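Local coordinates for alpha-fucosidase GH29 (Fusarium graminearum, PDB 4PSR), which probably hydrolyses alpha-1,6-linked L-fucose from the innermost N-acetylglucosamine of glycoprotein glycans, as a retaining glycosidase of family GH29 with a TIM-barrel catalytic domain, at residues A[317-322]-A[350-355]; A[339-344]-A[357-362]. All blocks are in the same frame, centred on the assembly; numbering follows the deposited sequence. Where two conformers were deposited one is given.

Contact 1: residues A[317-322]-A[350-355]; sequences IKYYSS and VLPEEQ
Tyr319 and Glu354 bring the two backbones nearest, with their CA atoms 7.7 Å apart, where 317-322, part of the loop between the seventh barrel strand, 300-305, and helix 322-334, passes the first turn of helix 353-369, which follows the eighth strand. Nearly everything across this gap is met by one side chain. The first torsion of Tyr319 (chi1 -58°) sets its ring beside its own backbone N and aims it at the helix start, where Glu354 and Gln355 both meet it from the same side of the ring plane: Glu354 CB packs 3.6 Å from Tyr319 CD2, and Gln355 CG comes within 3.4 Å of Tyr319 CE1, toward the other long side of the ring. Both methylenes approach obliquely, and the Glu354 chain bends at chi2, which brings its carboxylate round to the ring edge. The phenol is gripped at its oxygen: Gln355 NE2 donates to Tyr319 OH over 3.0 Å, at 152° and tilted from the amide plane. The extended Gln355 chain carries the amide that far, while its OE1 accepts from Ser344 N, so the amide is held at both ends. Pro352 sets CG 3.7 Å from Tyr319 OH. A water 2.7 Å from Tyr319 OH makes a weak bond to Glu354 OE1. A tyrosine suits this half-covered place because its ring can lie against aliphatic chain while its hydroxyl meets amide and water. The chemistry is mixed: apolar packing and one donated N-H, without any direct charge pair, fasten a strand-to-helix loop of the TIM barrel to the start of its last helix.

Contact 2: residues A[339-344]-A[357-362]; sequences MLLNIS and KVLNDI
Leu341 and Ile362 meet end to end, and their methyls make the tightest point of this contact: Leu341 CD2 lies 3.6 Å from Ile362 CD1. The strand and helix axes run almost antiparallel, at 154°, and stand 11.2 Å apart, a gap that branched aliphatic side chains from both sides can bridge. Leu341 extends its CG away from its backbone N (chi1 179°), which sends the isobutyl group straight out from the strand toward the helix. One turn nearer the helix start, Leu359 meets Ile343 more loosely. Their side chains cross at about a right angle, with Ile343 CG2 4.0 Å from Leu359 CD1 and almost as near to CD2, so one methyl sits against both branches of the leucine. Between the two pairs, Leu341 CD2 and Leu359 CD2 are 4.3 Å apart. All four residues are buried, and leucine and isoleucine suit the place because they fill it without bringing in polar groups that would need partners. The solvent side of the helix is of another kind: Asn360 is exposed, while Lys357 reaches along one turn, and its NZ forms a salt bridge 2.9 Å from Asp361 OD2, which accepts through its syn lone pair. Facing the other way on the strand, Asn342 bonds His34, which neighbours the bound fucose. The strand is the eighth of the TIM barrel, hydrogen-bonded between strands 29-33 and 300-305; Met325 of helix 322-334 touches both Leu341 and Ile362, and Phe29 of strand 29-33 touches Leu341.

Followed from the N terminus, the chain leaves barrel strand 300-305, passes through 317-322, runs along helix 322-334, returns through strand 337-343 and then enters helix 353-369. Contact 1 closes a long loop of 27 intervening residues, which holds that helix and strand; contact 2 closes a shorter one of 12, between the last barrel strand and the helix after it. The segments alternate, so the two loops cross rather than nest. Both end on helix 353-369, and they touch directly: Ser322 OG probably bonds Asp361 OD2 across 2.6 Å. Together they tie the seventh-to-eighth-strand connection and the eighth strand to one outer helix.

Contact 1: residues A[317-322]-A[350-355]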
loop_
_atom_site.group_PDB
_atom_site.type_symbol
_atom_site.label_atom_id
_atom_site.label_comp_id
_atom_site.label_asym_id
_atom_site.label_seq_id
_atom_site.Cartn_x
_atom_site.Cartn_y
_atom_site.Cartn_z
ATOM N N ILE A 317 0.826 -10.090 -21.674
ATOM C CA ILE A 317 0.627 -9.934 -20.232
ATOM C C ILE A 317 -0.504 -10.818 -19.701
ATOM O O ILE A 317 -1.558 -10.963 -20.350
ATOM C CB ILE A 317 0.370 -8.432 -19.932
ATOM C CG1 ILE A 317 0.256 -8.162 -18.436
ATOM C CG2 ILE A 317 -0.873 -7.954 -20.625
ATOM C CD1 ILE A 317 0.097 -6.651 -18.135
ATOM N N LYS A 318 -0.283 -11.402 -18.526
ATOM C CA LYS A 318 -1.305 -12.193 -17.853
ATOM C C LYS A 318 -1.771 -11.453 -16.612
ATOM O O LYS A 318 -1.043 -10.623 -16.065
ATOM C CB LYS A 318 -0.783 -13.575 -17.468
ATOM C CG LYS A 318 -0.454 -14.461 -18.667
ATOM C CD LYS A 318 -0.341 -15.934 -18.277
ATOM C CE LYS A 318 1.101 -16.366 -18.083
ATOM N NZ LYS A 318 1.848 -16.410 -19.372
ATOM N N TYR A 319 -2.968 -11.763 -16.151
ATOM C CA TYR A 319 -3.574 -11.041 -15.033
ATOM C C TYR A 319 -4.024 -11.976 -13.926
ATOM O O TYR A 319 -4.358 -13.149 -14.161
ATOM C CB TYR A 319 -4.803 -10.290 -15.535
ATOM C CG TYR A 319 -4.513 -9.309 -16.658
ATOM C CD1 TYR A 319 -3.797 -8.167 -16.414
ATOM C CD2 TYR A 319 -4.986 -9.510 -17.930
ATOM C CE1 TYR A 319 -3.528 -7.258 -17.397
ATOM C CE2 TYR A 319 -4.725 -8.595 -18.935
ATOM C CZ TYR A 319 -4.000 -7.462 -18.652
ATOM O OH TYR A 319 -3.722 -6.505 -19.600
ATOM N N TYR A 320 -4.077 -11.426 -12.721
ATOM C CA TYR A 320 -4.708 -12.134 -11.615
ATOM C C TYR A 320 -6.209 -11.917 -11.588
ATOM O O TYR A 320 -6.755 -11.101 -12.329
ATOM C CB TYR A 320 -4.074 -11.719 -10.309
ATOM C CG TYR A 320 -2.653 -12.217 -10.182
ATOM C CD1 TYR A 320 -2.340 -13.555 -10.403
ATOM C CD2 TYR A 320 -1.629 -11.350 -9.883
ATOM C CE1 TYR A 320 -1.029 -14.029 -10.295
ATOM C CE2 TYR A 320 -0.304 -11.809 -9.758
ATOM C CZ TYR A 320 -0.017 -13.150 -9.979
ATOM O OH TYR A 320 1.284 -13.645 -9.875
ATOM N N SER A 321 -6.892 -12.694 -10.754
ATOM C CA SER A 321 -8.334 -12.676 -10.700
ATOM C C SER A 321 -8.890 -11.582 -9.777
ATOM O O SER A 321 -8.204 -11.076 -8.879
ATOM C CB SER A 321 -8.850 -14.019 -10.169
ATOM O OG SER A 321 -8.472 -14.222 -8.815
ATOM N N SER A 322 -10.142 -11.218 -10.041
ATOM C CA SER A 322 -10.915 -10.326 -9.170
ATOM C C SER A 322 -10.890 -10.827 -7.728
ATOM O O SER A 322 -10.688 -10.059 -6.804
ATOM C CB SER A 322 -12.352 -10.233 -9.699
ATOM O OG SER A 322 -12.341 -9.749 -11.027
ATOM N N VAL A 350 -4.946 2.858 -24.083
ATOM C CA VAL A 350 -6.111 1.993 -23.895
ATOM C C VAL A 350 -5.950 1.113 -22.665
ATOM O O VAL A 350 -4.884 0.513 -22.473
ATOM C CB VAL A 350 -6.266 1.094 -25.101
ATOM C CG1 VAL A 350 -7.260 -0.024 -24.847
ATOM C CG2 VAL A 350 -6.690 1.946 -26.320
ATOM N N LEU A 351 -6.968 1.050 -21.824
ATOM C CA LEU A 351 -6.992 0.124 -20.699
ATOM C C LEU A 351 -7.632 -1.202 -21.121
ATOM O O LEU A 351 -8.825 -1.232 -21.452
ATOM C CB LEU A 351 -7.762 0.745 -19.512
ATOM C CG LEU A 351 -7.770 -0.062 -18.222
ATOM C CD1 LEU A 351 -6.346 -0.223 -17.695
ATOM C CD2 LEU A 351 -8.617 0.624 -17.153
ATOM N N PRO A 352 -6.866 -2.307 -21.106
ATOM C CA PRO A 352 -7.429 -3.576 -21.596
ATOM C C PRO A 352 -8.678 -4.056 -20.869
ATOM O O PRO A 352 -8.821 -3.843 -19.655
ATOM C CB PRO A 352 -6.275 -4.556 -21.379
ATOM C CG PRO A 352 -5.029 -3.713 -21.558
ATOM C CD PRO A 352 -5.405 -2.408 -20.897
ATOM N N GLU A 353 -9.601 -4.684 -21.606
ATOM C CA GLU A 353 -10.869 -5.100 -21.021
ATOM C C GLU A 353 -10.722 -6.045 -19.821
ATOM O O GLU A 353 -11.516 -5.986 -18.903
ATOM C CB GLU A 353 -11.817 -5.704 -22.082
ATOM C CG GLU A 353 -12.420 -4.666 -23.075
ATOM C CD GLU A 353 -13.347 -3.597 -22.435
ATOM O OE1 GLU A 353 -14.075 -3.890 -21.448
ATOM O OE2 GLU A 353 -13.356 -2.450 -22.952
ATOM N N GLU A 354 -9.703 -6.885 -19.796
ATOM C CA GLU A 354 -9.540 -7.790 -18.656
ATOM C C GLU A 354 -9.310 -6.992 -17.362
ATOM O O GLU A 354 -9.746 -7.370 -16.276
ATOM C CB GLU A 354 -8.384 -8.763 -18.873
ATOM C CG GLU A 354 -8.507 -9.642 -20.121
ATOM C CD GLU A 354 -7.672 -9.131 -21.304
ATOM O OE1 GLU A 354 -7.710 -7.916 -21.640
ATOM O OE2 GLU A 354 -6.958 -9.961 -21.904
ATOM N N GLN A 355 -8.585 -5.890 -17.481
ATOM C CA GLN A 355 -8.326 -5.054 -16.318
ATOM C C GLN A 355 -9.577 -4.299 -15.900
ATOM O O GLN A 355 -9.856 -4.142 -14.701
ATOM C CB GLN A 355 -7.184 -4.093 -16.623
ATOM C CG GLN A 355 -5.841 -4.808 -16.800
ATOM C CD GLN A 355 -4.718 -3.819 -17.002
ATOM O OE1 GLN A 355 -4.527 -2.917 -16.179
ATOM N NE2 GLN A 355 -3.990 -3.942 -18.108
HETATM O O HOH W 1 -4.440 -7.365 -22.058
#

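Contact 2: residues A[339-344]-A[357-362]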
loop_
_atom_site.group_PDB
_atom_site.type_symbol
_atom_site.label_atom_id
_atom_site.label_comp_id
_atom_site.label_asym_id
_atom_site.label_seq_id
_atom_site.Cartn_x
_atom_site.Cartn_y
_atom_site.Cartn_z
ATOM N N MET A 339 -4.195 -0.688 0.611
ATOM C CA MET A 339 -3.683 -1.321 -0.605
ATOM C C MET A 339 -3.832 -0.368 -1.762
ATOM O O MET A 339 -4.949 0.090 -2.072
ATOM C CB MET A 339 -4.431 -2.623 -0.918
ATOM C CG MET A 339 -3.738 -3.438 -2.021
ATOM S SD MET A 339 -4.503 -5.017 -2.367
ATOM C CE MET A 339 -5.766 -4.390 -3.394
ATOM N N LEU A 340 -2.720 -0.094 -2.433
ATOM C CA LEU A 340 -2.699 0.734 -3.642
ATOM C C LEU A 340 -2.492 -0.192 -4.827
ATOM O O LEU A 340 -1.417 -0.811 -4.989
ATOM C CB LEU A 340 -1.556 1.769 -3.552
ATOM C CG LEU A 340 -1.289 2.605 -4.808
ATOM C CD1 LEU A 340 -2.534 3.358 -5.274
ATOM C CD2 LEU A 340 -0.097 3.562 -4.566
ATOM N N LEU A 341 -3.541 -0.323 -5.652
ATOM C CA LEU A 341 -3.553 -1.236 -6.787
ATOM C C LEU A 341 -3.105 -0.589 -8.077
ATOM O O LEU A 341 -3.636 0.439 -8.514
ATOM C CB LEU A 341 -4.961 -1.818 -6.967
ATOM C CG LEU A 341 -5.162 -2.780 -8.130
ATOM C CD1 LEU A 341 -4.346 -4.055 -7.979
ATOM C CD2 LEU A 341 -6.649 -3.085 -8.292
ATOM N N ASN A 342 -2.132 -1.223 -8.722
ATOM C CA ASN A 342 -1.616 -0.755 -10.006
ATOM C C ASN A 342 -2.343 -1.360 -11.189
ATOM O O ASN A 342 -2.585 -2.588 -11.204
ATOM C CB ASN A 342 -0.114 -1.050 -10.136
ATOM C CG ASN A 342 0.413 -0.728 -11.493
ATOM O OD1 ASN A 342 0.635 0.428 -11.803
ATOM N ND2 ASN A 342 0.619 -1.740 -12.310
ATOM N N ILE A 343 -2.688 -0.509 -12.162
ATOM C CA ILE A 343 -3.229 -0.934 -13.458
ATOM C C ILE A 343 -2.264 -0.524 -14.559
ATOM O O ILE A 343 -1.354 0.308 -14.339
ATOM C CB ILE A 343 -4.684 -0.387 -13.684
ATOM C CG1 ILE A 343 -4.677 1.129 -13.819
ATOM C CG2 ILE A 343 -5.567 -0.857 -12.524
ATOM C CD1 ILE A 343 -6.086 1.748 -14.082
ATOM N N SER A 344 -2.464 -1.106 -15.741
ATOM C CA SER A 344 -1.434 -1.102 -16.789
ATOM C C SER A 344 -1.999 -0.802 -18.175
ATOM O O SER A 344 -2.212 -1.729 -18.968
ATOM C CB SER A 344 -0.738 -2.460 -16.828
ATOM O OG SER A 344 -0.253 -2.851 -15.548
ATOM N N LYS A 357 -12.601 -5.345 -16.267
ATOM C CA LYS A 357 -13.441 -6.316 -15.558
ATOM C C LYS A 357 -13.018 -6.511 -14.090
ATOM O O LYS A 357 -13.863 -6.555 -13.200
ATOM C CB LYS A 357 -13.452 -7.643 -16.311
ATOM C CG LYS A 357 -14.014 -8.836 -15.550
ATOM C CD LYS A 357 -15.510 -8.739 -15.253
ATOM C CE LYS A 357 -16.091 -10.124 -14.945
ATOM N NZ LYS A 357 -15.100 -11.024 -14.257
ATOM N N VAL A 358 -11.718 -6.620 -13.831
ATOM C CA VAL A 358 -11.256 -6.716 -12.455
ATOM C C VAL A 358 -11.670 -5.478 -11.652
ATOM O O VAL A 358 -12.167 -5.609 -10.540
ATOM C CB VAL A 358 -9.728 -6.932 -12.419
ATOM C CG1 VAL A 358 -9.197 -6.811 -11.019
ATOM C CG2 VAL A 358 -9.403 -8.315 -13.002
ATOM N N LEU A 359 -11.456 -4.281 -12.200
ATOM C CA LEU A 359 -11.809 -3.069 -11.478
ATOM C C LEU A 359 -13.315 -3.008 -11.226
ATOM O O LEU A 359 -13.742 -2.640 -10.146
ATOM C CB LEU A 359 -11.377 -1.820 -12.265
ATOM C CG LEU A 359 -9.864 -1.623 -12.287
ATOM C CD1 LEU A 359 -9.485 -0.623 -13.340
ATOM C CD2 LEU A 359 -9.369 -1.160 -10.951
ATOM N N ASN A 360 -14.126 -3.369 -12.235
ATOM C CA ASN A 360 -15.583 -3.409 -12.070
ATOM C C ASN A 360 -15.985 -4.360 -10.929
ATOM O O ASN A 360 -16.854 -4.042 -10.093
ATOM C CB ASN A 360 -16.259 -3.900 -13.344
ATOM C CG ASN A 360 -16.201 -2.937 -14.507
ATOM O OD1 ASN A 360 -15.892 -1.751 -14.394
ATOM N ND2 ASN A 360 -16.529 -3.464 -15.666
ATOM N N ASP A 361 -15.345 -5.523 -10.872
ATOM C CA ASP A 361 -15.637 -6.525 -9.849
ATOM C C ASP A 361 -15.230 -6.068 -8.442
ATOM O O ASP A 361 -15.933 -6.314 -7.468
ATOM C CB ASP A 361 -14.926 -7.864 -10.121
ATOM C CG ASP A 361 -15.497 -8.630 -11.301
ATOM O OD1 ASP A 361 -16.624 -8.301 -11.732
ATOM O OD2 ASP A 361 -14.810 -9.573 -11.775
ATOM N N ILE A 362 -14.065 -5.424 -8.311
ATOM C CA ILE A 362 -13.714 -4.830 -7.013
ATOM C C ILE A 362 -14.768 -3.796 -6.593
ATOM O O ILE A 362 -15.167 -3.747 -5.434
ATOM C CB ILE A 362 -12.285 -4.198 -7.063
ATOM C CG1 ILE A 362 -11.234 -5.276 -7.313
ATOM C CG2 ILE A 362 -12.010 -3.437 -5.768
ATOM C CD1 ILE A 362 -9.888 -4.657 -7.727
#